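Local coordinates for protein alpha,alpha-trehalose-phosphate synthase (UDP-forming) (Burkholderia multivorans, PDB 5UOF) that belongs to glycosyltransferase family 20 and is built on the GT-B fold, in which two Rossmann-like domains face each other, at residues Q285-M290 / L416-A420; P387-V392 / M429-Q435; A402-T406 / R444-N448. All blocks are in the same frame, centred on the assembly; numbering follows the deposited sequence. Where two conformers were deposited one is given.

Overall arrangement
All three contacts lie in the Rossmann-like domain built on the six-stranded parallel sheet of strands 266-271 to 409-411. Along the chain the first segments come as 285-290, 387-392 and 402-406, and their partners follow in the same order as 416-420, 429-435 and 444-448, so every pair of contacts interleaves. Interaction 1 packs helix 280-293 on helix 416-428; interactions 2 and 3 share the next helix, 431-447, near its start and its end. Their centres are about 17 Å apart, and that of interaction 1 is about 22 and 26 Å from them. The last two helices of the domain are thereby tied to a preceding helix and to loops beside strand 392-396.

Interaction 1: Q285-M290 / L416-A420; sequences QAFERM and LSQMA
Two helical segments, 285-290 and 416-420, cross at -64° with their axes 8.0 Å apart at closest approach, and small side chains occupy the crossing. Gln285 (chi1 m, chi2 t) extends its amide past Leu416, with Gln285 OE1 3.5 Å from Leu416 CD1, while its NE2 is hydrogen-bonded to Glu327. One residue on, Ala286 points directly at the partner helix: its CB lies 3.7 Å from Leu416 O and 3.6 Å from Met419 CB, and its carbonyl O is 3.4 Å from Ala420 CB. Arg289, with chi1 and chi2 both t, lays its CB 3.9 Å from Ala420 CB and then reaches back along the partner toward its N-terminal turn. There Arg289 NH1 donates a hydrogen bond of 2.8 Å to Ser417 OG, near the guanidinium plane, and Leu416 CB covers one face of the same group; Ser417 also touches Arg109 of the second subunit. Met290 gives the closest backbone pair, its CA 4.6 Å from Ala420 CA, with Met290 CB 4.0 Å from Ala420 CB and Met290 CG 3.4 Å from Ala420 O, a spacing that the small alanine side chain permits. Ala286 and Ala420 thus lie where helix 280-293 crosses helix 416-428 in the domain of the six-stranded parallel sheet. Ala286 and Met419 both rest on Tyr366 of strand 364-367, and helix 314-335 flanks Gln285 and Glu288.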
loop_
_atom_site.group_PDB
_atom_site.type_symbol
_atom_site.label_atom_id
_atom_site.label_comp_id
_atom_site.label_asym_id
_atom_site.label_seq_id
_atom_site.Cartn_x
_atom_site.Cartn_y
_atom_site.Cartn_z
ATOM N N GLN A 285 -10.186 -20.414 -3.012
ATOM C CA GLN A 285 -11.580 -20.077 -2.736
ATOM C C GLN A 285 -12.319 -19.676 -4.004
ATOM O O GLN A 285 -13.533 -19.884 -4.105
ATOM C CB GLN A 285 -11.662 -18.957 -1.692
ATOM C CG GLN A 285 -11.239 -19.421 -0.299
ATOM C CD GLN A 285 -11.438 -18.356 0.764
ATOM O OE1 GLN A 285 -11.757 -17.212 0.455
ATOM N NE2 GLN A 285 -11.244 -18.734 2.028
ATOM N N ALA A 286 -11.625 -19.063 -4.959
ATOM C CA ALA A 286 -12.294 -18.734 -6.212
ATOM C C ALA A 286 -12.613 -19.987 -7.015
ATOM O O ALA A 286 -13.636 -20.032 -7.701
ATOM C CB ALA A 286 -11.439 -17.772 -7.030
ATOM N N PHE A 287 -11.750 -21.007 -6.951
ATOM C CA PHE A 287 -12.070 -22.280 -7.592
ATOM C C PHE A 287 -13.280 -22.921 -6.926
ATOM O O PHE A 287 -14.170 -23.454 -7.602
ATOM C CB PHE A 287 -10.851 -23.203 -7.526
ATOM C CG PHE A 287 -11.028 -24.510 -8.249
ATOM C CD1 PHE A 287 -11.125 -24.546 -9.629
ATOM C CD2 PHE A 287 -11.079 -25.707 -7.544
ATOM C CE1 PHE A 287 -11.288 -25.765 -10.298
ATOM C CE2 PHE A 287 -11.226 -26.919 -8.208
ATOM C CZ PHE A 287 -11.342 -26.946 -9.579
ATOM N N GLU A 288 -13.327 -22.870 -5.594
ATOM C CA GLU A 288 -14.491 -23.349 -4.859
ATOM C C GLU A 288 -15.754 -22.623 -5.306
ATOM O O GLU A 288 -16.783 -23.250 -5.565
ATOM C CB GLU A 288 -14.267 -23.140 -3.362
ATOM C CG GLU A 288 -15.468 -23.491 -2.501
ATOM C CD GLU A 288 -15.337 -22.979 -1.075
ATOM O OE1 GLU A 288 -14.400 -22.188 -0.793
ATOM O OE2 GLU A 288 -16.177 -23.372 -0.237
ATOM N N ARG A 289 -15.676 -21.294 -5.405
ATOM C CA ARG A 289 -16.827 -20.492 -5.803
ATOM C C ARG A 289 -17.276 -20.853 -7.209
ATOM O O ARG A 289 -18.473 -20.933 -7.482
ATOM C CB ARG A 289 -16.477 -19.005 -5.709
ATOM C CG ARG A 289 -17.631 -18.067 -5.966
ATOM C CD ARG A 289 -17.322 -16.650 -5.454
ATOM N NE ARG A 289 -17.174 -16.595 -3.999
ATOM C CZ ARG A 289 -17.102 -15.466 -3.294
ATOM N NH1 ARG A 289 -17.156 -14.290 -3.905
ATOM N NH2 ARG A 289 -16.973 -15.508 -1.977
ATOM N N MET A 290 -16.331 -21.101 -8.117
ATOM C CA MET A 290 -16.727 -21.509 -9.459
ATOM C C MET A 290 -17.491 -22.828 -9.427
ATOM O O MET A 290 -18.514 -22.977 -10.100
ATOM C CB MET A 290 -15.498 -21.613 -10.360
ATOM C CG MET A 290 -15.861 -21.681 -11.830
ATOM S SD MET A 290 -14.704 -22.724 -12.716
ATOM C CE MET A 290 -15.147 -24.341 -12.079
ATOM N N LEU A 416 -13.055 -12.351 -5.584
ATOM C CA LEU A 416 -13.135 -13.799 -5.773
ATOM C C LEU A 416 -14.162 -14.169 -6.829
ATOM O O LEU A 416 -13.958 -15.118 -7.596
ATOM C CB LEU A 416 -13.468 -14.503 -4.457
ATOM C CG LEU A 416 -12.499 -14.267 -3.297
ATOM C CD1 LEU A 416 -12.960 -15.033 -2.066
ATOM C CD2 LEU A 416 -11.105 -14.682 -3.706
ATOM N N SER A 417 -15.278 -13.442 -6.879
ATOM C CA SER A 417 -16.291 -13.759 -7.878
ATOM C C SER A 417 -15.788 -13.477 -9.287
ATOM O O SER A 417 -16.086 -14.239 -10.213
ATOM C CB SER A 417 -17.572 -12.990 -7.597
ATOM O OG SER A 417 -18.183 -13.507 -6.431
ATOM N N GLN A 418 -15.026 -12.397 -9.481
ATOM C CA GLN A 418 -14.454 -12.181 -10.808
ATOM C C GLN A 418 -13.505 -13.314 -11.172
ATOM O O GLN A 418 -13.503 -13.791 -12.312
ATOM C CB GLN A 418 -13.730 -10.835 -10.904
ATOM C CG GLN A 418 -13.100 -10.636 -12.296
ATOM C CD GLN A 418 -12.153 -9.452 -12.391
ATOM O OE1 GLN A 418 -11.518 -9.069 -11.418
ATOM N NE2 GLN A 418 -12.059 -8.866 -13.582
ATOM N N MET A 419 -12.689 -13.763 -10.212
ATOM C CA MET A 419 -11.782 -14.875 -10.496
ATOM C C MET A 419 -12.549 -16.143 -10.827
ATOM O O MET A 419 -12.190 -16.859 -11.774
ATOM C CB MET A 419 -10.843 -15.113 -9.317
ATOM C CG MET A 419 -9.851 -13.978 -9.144
ATOM S SD MET A 419 -8.178 -14.609 -8.801
ATOM C CE MET A 419 -8.393 -15.241 -7.142
ATOM N N ALA A 420 -13.601 -16.439 -10.066
ATOM C CA ALA A 420 -14.420 -17.611 -10.372
ATOM C C ALA A 420 -15.029 -17.516 -11.767
ATOM O O ALA A 420 -15.031 -18.503 -12.519
ATOM C CB ALA A 420 -15.516 -17.781 -9.322
#

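Interaction 2: P387-V392 / M429-Q435; sequences PADPGV and MPLAERQ
In this Rossmann-like domain the loop 387-392, which connects helix 376-384 to parallel strand 392-396, is fastened to the first turn of helix 431-447 chiefly by one arginine. The loop has no regular structure until Val392 enters the strand; on the other side, Met429 is extended, Pro430 occupies the N-cap position and 431-435 is helical. The closest CA pairs are Val392 with Arg434 at 6.3 Å and Asp389 with Leu431 at 6.7 Å. Arg434 (chi1 m, chi2 t, chi3 m) points at the loop and finds acceptors for all three of its guanidinium nitrogens. Its NH1 forms a salt bridge of 2.7 Å with Asp389 OD1 and also donates to Pro390 O at 2.8 Å, while Arg434 NH2 adds a weak bond of 3.1 Å to Asp389 OD1. Within its own segment, Arg434 NE binds Met429 O at 3.0 Å, so the side chain folds over the start of the helix. Gln435 satisfies a further loop carbonyl, its NE2 lying 3.1 Å from Pro387 O. Apolar packing fills in around these bonds: Pro390 CD is 3.7 Å from Gln435 CG and 4.0 Å from Leu431 CD1, and Val392 CG2 lies 3.5 Å from Arg434 CG and 3.9 Å from Met429 SD. The amide of Gly391 is taken by Gln385, a ligand of the bound sodium ion. A water completes the join, donating to both Gly391 O and Arg434 O at 2.9 Å each.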
loop_
_atom_site.group_PDB
_atom_site.type_symbol
_atom_site.label_atom_id
_atom_site.label_comp_id
_atom_site.label_asym_id
_atom_site.label_seq_id
_atom_site.Cartn_x
_atom_site.Cartn_y
_atom_site.Cartn_z
ATOM N N PRO A 387 -0.263 -24.604 -29.990
ATOM C CA PRO A 387 -1.103 -23.591 -30.649
ATOM C C PRO A 387 -2.322 -24.170 -31.342
ATOM O O PRO A 387 -3.245 -23.406 -31.648
ATOM C CB PRO A 387 -0.153 -22.931 -31.659
ATOM C CG PRO A 387 0.917 -23.947 -31.901
ATOM C CD PRO A 387 1.074 -24.701 -30.603
ATOM N N ALA A 388 -2.355 -25.483 -31.603
ATOM C CA ALA A 388 -3.534 -26.086 -32.212
ATOM C C ALA A 388 -4.689 -26.227 -31.230
ATOM O O ALA A 388 -5.839 -26.376 -31.658
ATOM C CB ALA A 388 -3.190 -27.460 -32.791
ATOM N N ASP A 389 -4.416 -26.179 -29.931
ATOM C CA ASP A 389 -5.420 -26.323 -28.883
ATOM C C ASP A 389 -4.870 -25.694 -27.606
ATOM O O ASP A 389 -4.536 -26.406 -26.651
ATOM C CB ASP A 389 -5.761 -27.801 -28.668
ATOM C CG ASP A 389 -6.895 -28.015 -27.659
ATOM O OD1 ASP A 389 -7.625 -27.051 -27.348
ATOM O OD2 ASP A 389 -7.048 -29.159 -27.165
ATOM N N PRO A 390 -4.731 -24.371 -27.559
ATOM C CA PRO A 390 -3.953 -23.764 -26.473
ATOM C C PRO A 390 -4.790 -23.432 -25.247
ATOM O O PRO A 390 -5.962 -23.069 -25.338
ATOM C CB PRO A 390 -3.406 -22.489 -27.131
ATOM C CG PRO A 390 -4.474 -22.095 -28.102
ATOM C CD PRO A 390 -5.106 -23.390 -28.597
ATOM N N GLY A 391 -4.158 -23.554 -24.080
ATOM C CA GLY A 391 -4.814 -23.200 -22.833
ATOM C C GLY A 391 -4.998 -21.702 -22.675
ATOM O O GLY A 391 -4.448 -20.893 -23.425
ATOM N N VAL A 392 -5.802 -21.335 -21.668
ATOM C CA VAL A 392 -6.145 -19.948 -21.373
ATOM C C VAL A 392 -5.436 -19.534 -20.094
ATOM O O VAL A 392 -5.479 -20.263 -19.096
ATOM C CB VAL A 392 -7.660 -19.764 -21.200
ATOM C CG1 VAL A 392 -7.978 -18.317 -20.790
ATOM C CG2 VAL A 392 -8.392 -20.159 -22.473
ATOM N N MET A 429 -13.956 -21.614 -23.047
ATOM C CA MET A 429 -13.664 -20.668 -24.117
ATOM C C MET A 429 -13.550 -21.378 -25.465
ATOM O O MET A 429 -12.825 -22.381 -25.577
ATOM C CB MET A 429 -12.374 -19.894 -23.821
ATOM C CG MET A 429 -12.185 -18.721 -24.773
ATOM S SD MET A 429 -10.714 -17.767 -24.409
ATOM C CE MET A 429 -11.200 -16.918 -22.892
ATOM N N PRO A 430 -14.252 -20.904 -26.501
ATOM C CA PRO A 430 -14.130 -21.529 -27.823
ATOM C C PRO A 430 -12.700 -21.471 -28.334
ATOM O O PRO A 430 -11.958 -20.530 -28.053
ATOM C CB PRO A 430 -15.059 -20.688 -28.704
ATOM C CG PRO A 430 -16.075 -20.124 -27.742
ATOM C CD PRO A 430 -15.289 -19.853 -26.477
ATOM N N LEU A 431 -12.352 -22.484 -29.129
ATOM C CA LEU A 431 -11.003 -22.614 -29.680
ATOM C C LEU A 431 -10.540 -21.349 -30.394
ATOM O O LEU A 431 -9.388 -20.922 -30.237
ATOM C CB LEU A 431 -10.972 -23.797 -30.646
ATOM C CG LEU A 431 -9.647 -23.977 -31.383
ATOM C CD1 LEU A 431 -8.513 -24.315 -30.387
ATOM C CD2 LEU A 431 -9.768 -25.038 -32.478
ATOM N N ALA A 432 -11.416 -20.751 -31.217
ATOM C CA ALA A 432 -10.987 -19.604 -32.008
ATOM C C ALA A 432 -10.517 -18.464 -31.114
ATOM O O ALA A 432 -9.487 -17.838 -31.387
ATOM C CB ALA A 432 -12.116 -19.150 -32.937
ATOM N N GLU A 433 -11.261 -18.180 -30.038
ATOM C CA GLU A 433 -10.829 -17.140 -29.106
ATOM C C GLU A 433 -9.581 -17.569 -28.332
ATOM O O GLU A 433 -8.664 -16.759 -28.105
ATOM C CB GLU A 433 -11.982 -16.784 -28.153
ATOM C CG GLU A 433 -11.616 -15.605 -27.236
ATOM C CD GLU A 433 -12.692 -15.280 -26.197
ATOM O OE1 GLU A 433 -12.390 -14.488 -25.273
ATOM O OE2 GLU A 433 -13.824 -15.800 -26.296
ATOM N N ARG A 434 -9.510 -18.837 -27.924
ATOM C CA ARG A 434 -8.315 -19.288 -27.222
ATOM C C ARG A 434 -7.080 -19.091 -28.089
ATOM O O ARG A 434 -6.025 -18.667 -27.600
ATOM C CB ARG A 434 -8.441 -20.759 -26.819
ATOM C CG ARG A 434 -9.479 -20.981 -25.722
ATOM C CD ARG A 434 -9.418 -22.393 -25.158
ATOM N NE ARG A 434 -10.053 -23.395 -26.025
ATOM C CZ ARG A 434 -9.406 -24.365 -26.662
ATOM N NH1 ARG A 434 -8.077 -24.481 -26.575
ATOM N NH2 ARG A 434 -10.102 -25.235 -27.385
ATOM N N GLN A 435 -7.209 -19.360 -29.390
ATOM C CA GLN A 435 -6.066 -19.205 -30.286
ATOM C C GLN A 435 -5.730 -17.738 -30.507
ATOM O O GLN A 435 -4.551 -17.375 -30.579
ATOM C CB GLN A 435 -6.347 -19.897 -31.621
ATOM C CG GLN A 435 -6.304 -21.411 -31.521
ATOM C CD GLN A 435 -6.653 -22.097 -32.827
ATOM O OE1 GLN A 435 -7.606 -21.721 -33.521
ATOM N NE2 GLN A 435 -5.884 -23.118 -33.165
HETATM O O HOH W 1 -5.666 -18.628 -24.739
#

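Interaction 3: A402-T406 / R444-N448; sequences AAELT and RLRAN. With EDO (1,2-ethanediol), chain G.
Arg444 spreads its side chain over the backbone of the loop 402-406, with Glu404 O lying over one face of its guanidinium and 3.4 Å from Arg444 CG. All three of its first chi angles are m, which curls the chain back against the loop. Residues 402-403 finish a 3-10 segment; Leu405 then forms the centre of an inverse gamma turn, closed by a weak bond of 2.9 Å from Thr406 N to Glu404 O. In the partner segment, 444-447 is the last turn of helix 431-447, and Asn448 is the first residue to leave helical angles. The nearest CA atoms, those of Glu404 and Arg444, are 6.5 Å apart. Glu404 (chi1 m, chi2 t) sends its carboxylate to the helix end, where Asn448 ND2 donates to Glu404 OE2 at 2.7 Å; the same ND2 also bonds Pro234 O, and Lys379 pairs with Glu404 OE1. Behind these polar groups, Leu405 CD2 meets Leu445 CD2 at 3.8 Å, beside helix 376-384. An ethanediol, probably from the crystallisation liquor, donates from its O2 to Arg446 O at 2.7 Å. The contact joins the loop to the end of helix 431-447, just before helix 450-472, which in the GT-B fold crosses back to the other domain. Waters link Arg444 NH1 and NH2 to Ala403 O, NH1 to Thr406 OG1, itself hydrogen-bonded to Glu440, and NH2 to Glu404 OE2. The guanidinium's hydrogen-bonding links to the loop thus run through water, although the side chain packs directly on Glu404 O, whereas Asn448 grips the glutamate directly.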
loop_
_atom_site.group_PDB
_atom_site.type_symbol
_atom_site.label_atom_id
_atom_site.label_comp_id
_atom_site.label_asym_id
_atom_site.label_seq_id
_atom_site.Cartn_x
_atom_site.Cartn_y
_atom_site.Cartn_z
ATOM N N ALA A 402 1.266 -8.792 -16.578
ATOM C CA ALA A 402 -0.014 -8.328 -17.109
ATOM C C ALA A 402 0.139 -7.161 -18.075
ATOM O O ALA A 402 -0.730 -6.961 -18.931
ATOM C CB ALA A 402 -0.948 -7.923 -15.960
ATOM N N ALA A 403 1.223 -6.392 -17.972
ATOM C CA ALA A 403 1.439 -5.298 -18.909
ATOM C C ALA A 403 1.743 -5.805 -20.310
ATOM O O ALA A 403 1.576 -5.061 -21.280
ATOM C CB ALA A 403 2.589 -4.415 -18.412
ATOM N N GLU A 404 2.175 -7.051 -20.433
ATOM C CA GLU A 404 2.552 -7.648 -21.711
ATOM C C GLU A 404 1.550 -8.668 -22.215
ATOM O O GLU A 404 1.231 -8.682 -23.411
ATOM C CB GLU A 404 3.923 -8.330 -21.589
ATOM C CG GLU A 404 5.075 -7.382 -21.318
ATOM C CD GLU A 404 6.381 -8.115 -21.043
ATOM O OE1 GLU A 404 6.666 -8.426 -19.861
ATOM O OE2 GLU A 404 7.113 -8.388 -22.023
ATOM N N LEU A 405 1.053 -9.529 -21.329
ATOM C CA LEU A 405 0.200 -10.650 -21.726
ATOM C C LEU A 405 -1.250 -10.184 -21.833
ATOM O O LEU A 405 -2.131 -10.558 -21.057
ATOM C CB LEU A 405 0.366 -11.806 -20.749
ATOM C CG LEU A 405 1.814 -12.331 -20.660
ATOM C CD1 LEU A 405 1.922 -13.478 -19.663
ATOM C CD2 LEU A 405 2.355 -12.756 -22.036
ATOM N N THR A 406 -1.484 -9.349 -22.847
ATOM C CA THR A 406 -2.793 -8.736 -23.026
ATOM C C THR A 406 -3.854 -9.735 -23.463
ATOM O O THR A 406 -5.047 -9.405 -23.405
ATOM C CB THR A 406 -2.696 -7.597 -24.043
ATOM O OG1 THR A 406 -2.134 -8.090 -25.264
ATOM C CG2 THR A 406 -1.807 -6.471 -23.492
ATOM N N ARG A 444 3.938 -11.351 -28.132
ATOM C CA ARG A 444 4.610 -10.500 -27.153
ATOM C C ARG A 444 5.803 -11.215 -26.526
ATOM O O ARG A 444 6.867 -10.610 -26.326
ATOM C CB ARG A 444 3.617 -10.055 -26.072
ATOM C CG ARG A 444 2.471 -9.158 -26.571
ATOM C CD ARG A 444 2.971 -7.837 -27.171
ATOM N NE ARG A 444 3.743 -7.031 -26.224
ATOM C CZ ARG A 444 3.233 -6.089 -25.431
ATOM N NH1 ARG A 444 1.931 -5.826 -25.449
ATOM N NH2 ARG A 444 4.034 -5.412 -24.612
ATOM N N LEU A 445 5.652 -12.503 -26.200
ATOM C CA LEU A 445 6.783 -13.234 -25.624
ATOM C C LEU A 445 7.945 -13.293 -26.597
ATOM O O LEU A 445 9.109 -13.202 -26.195
ATOM C CB LEU A 445 6.375 -14.652 -25.231
ATOM C CG LEU A 445 5.315 -14.778 -24.136
ATOM C CD1 LEU A 445 4.967 -16.238 -23.905
ATOM C CD2 LEU A 445 5.834 -14.146 -22.843
ATOM N N ARG A 446 7.648 -13.464 -27.889
ATOM C CA ARG A 446 8.721 -13.588 -28.867
ATOM C C ARG A 446 9.411 -12.258 -29.130
ATOM O O ARG A 446 10.585 -12.244 -29.523
ATOM C CB ARG A 446 8.176 -14.164 -30.166
ATOM C CG ARG A 446 7.872 -15.652 -30.087
ATOM C CD ARG A 446 7.280 -16.142 -31.404
ATOM N NE ARG A 446 7.209 -17.595 -31.453
ATOM C CZ ARG A 446 6.306 -18.277 -32.155
ATOM N NH1 ARG A 446 5.378 -17.639 -32.861
ATOM N NH2 ARG A 446 6.325 -19.604 -32.138
ATOM N N ALA A 447 8.706 -11.145 -28.947
ATOM C CA ALA A 447 9.277 -9.826 -29.186
ATOM C C ALA A 447 10.025 -9.286 -27.980
ATOM O O ALA A 447 10.740 -8.290 -28.109
ATOM C CB ALA A 447 8.191 -8.832 -29.592
ATOM N N ASN A 448 9.869 -9.913 -26.819
ATOM C CA ASN A 448 10.617 -9.550 -25.621
ATOM C C ASN A 448 11.113 -10.835 -24.962
ATOM O O ASN A 448 10.786 -11.147 -23.816
ATOM C CB ASN A 448 9.761 -8.731 -24.653
ATOM C CG ASN A 448 10.516 -8.365 -23.404
ATOM O OD1 ASN A 448 11.723 -8.132 -23.464
ATOM N ND2 ASN A 448 9.831 -8.357 -22.255
HETATM C C1 EDO G . 14.781 -10.712 -29.696
HETATM O O1 EDO G . 14.963 -12.136 -29.741
HETATM C C2 EDO G . 13.295 -10.377 -29.579
HETATM O O2 EDO G . 12.720 -11.028 -28.434
HETATM O O HOH W 2 3.948 -3.583 -22.344
HETATM O O HOH W 3 0.711 -3.685 -24.139
HETATM O O HOH W 4 8.532 -11.450 -22.280
HETATM O O HOH W 5 7.040 -6.394 -23.835
HETATM O O HOH W 6 -0.309 -6.899 -26.889
#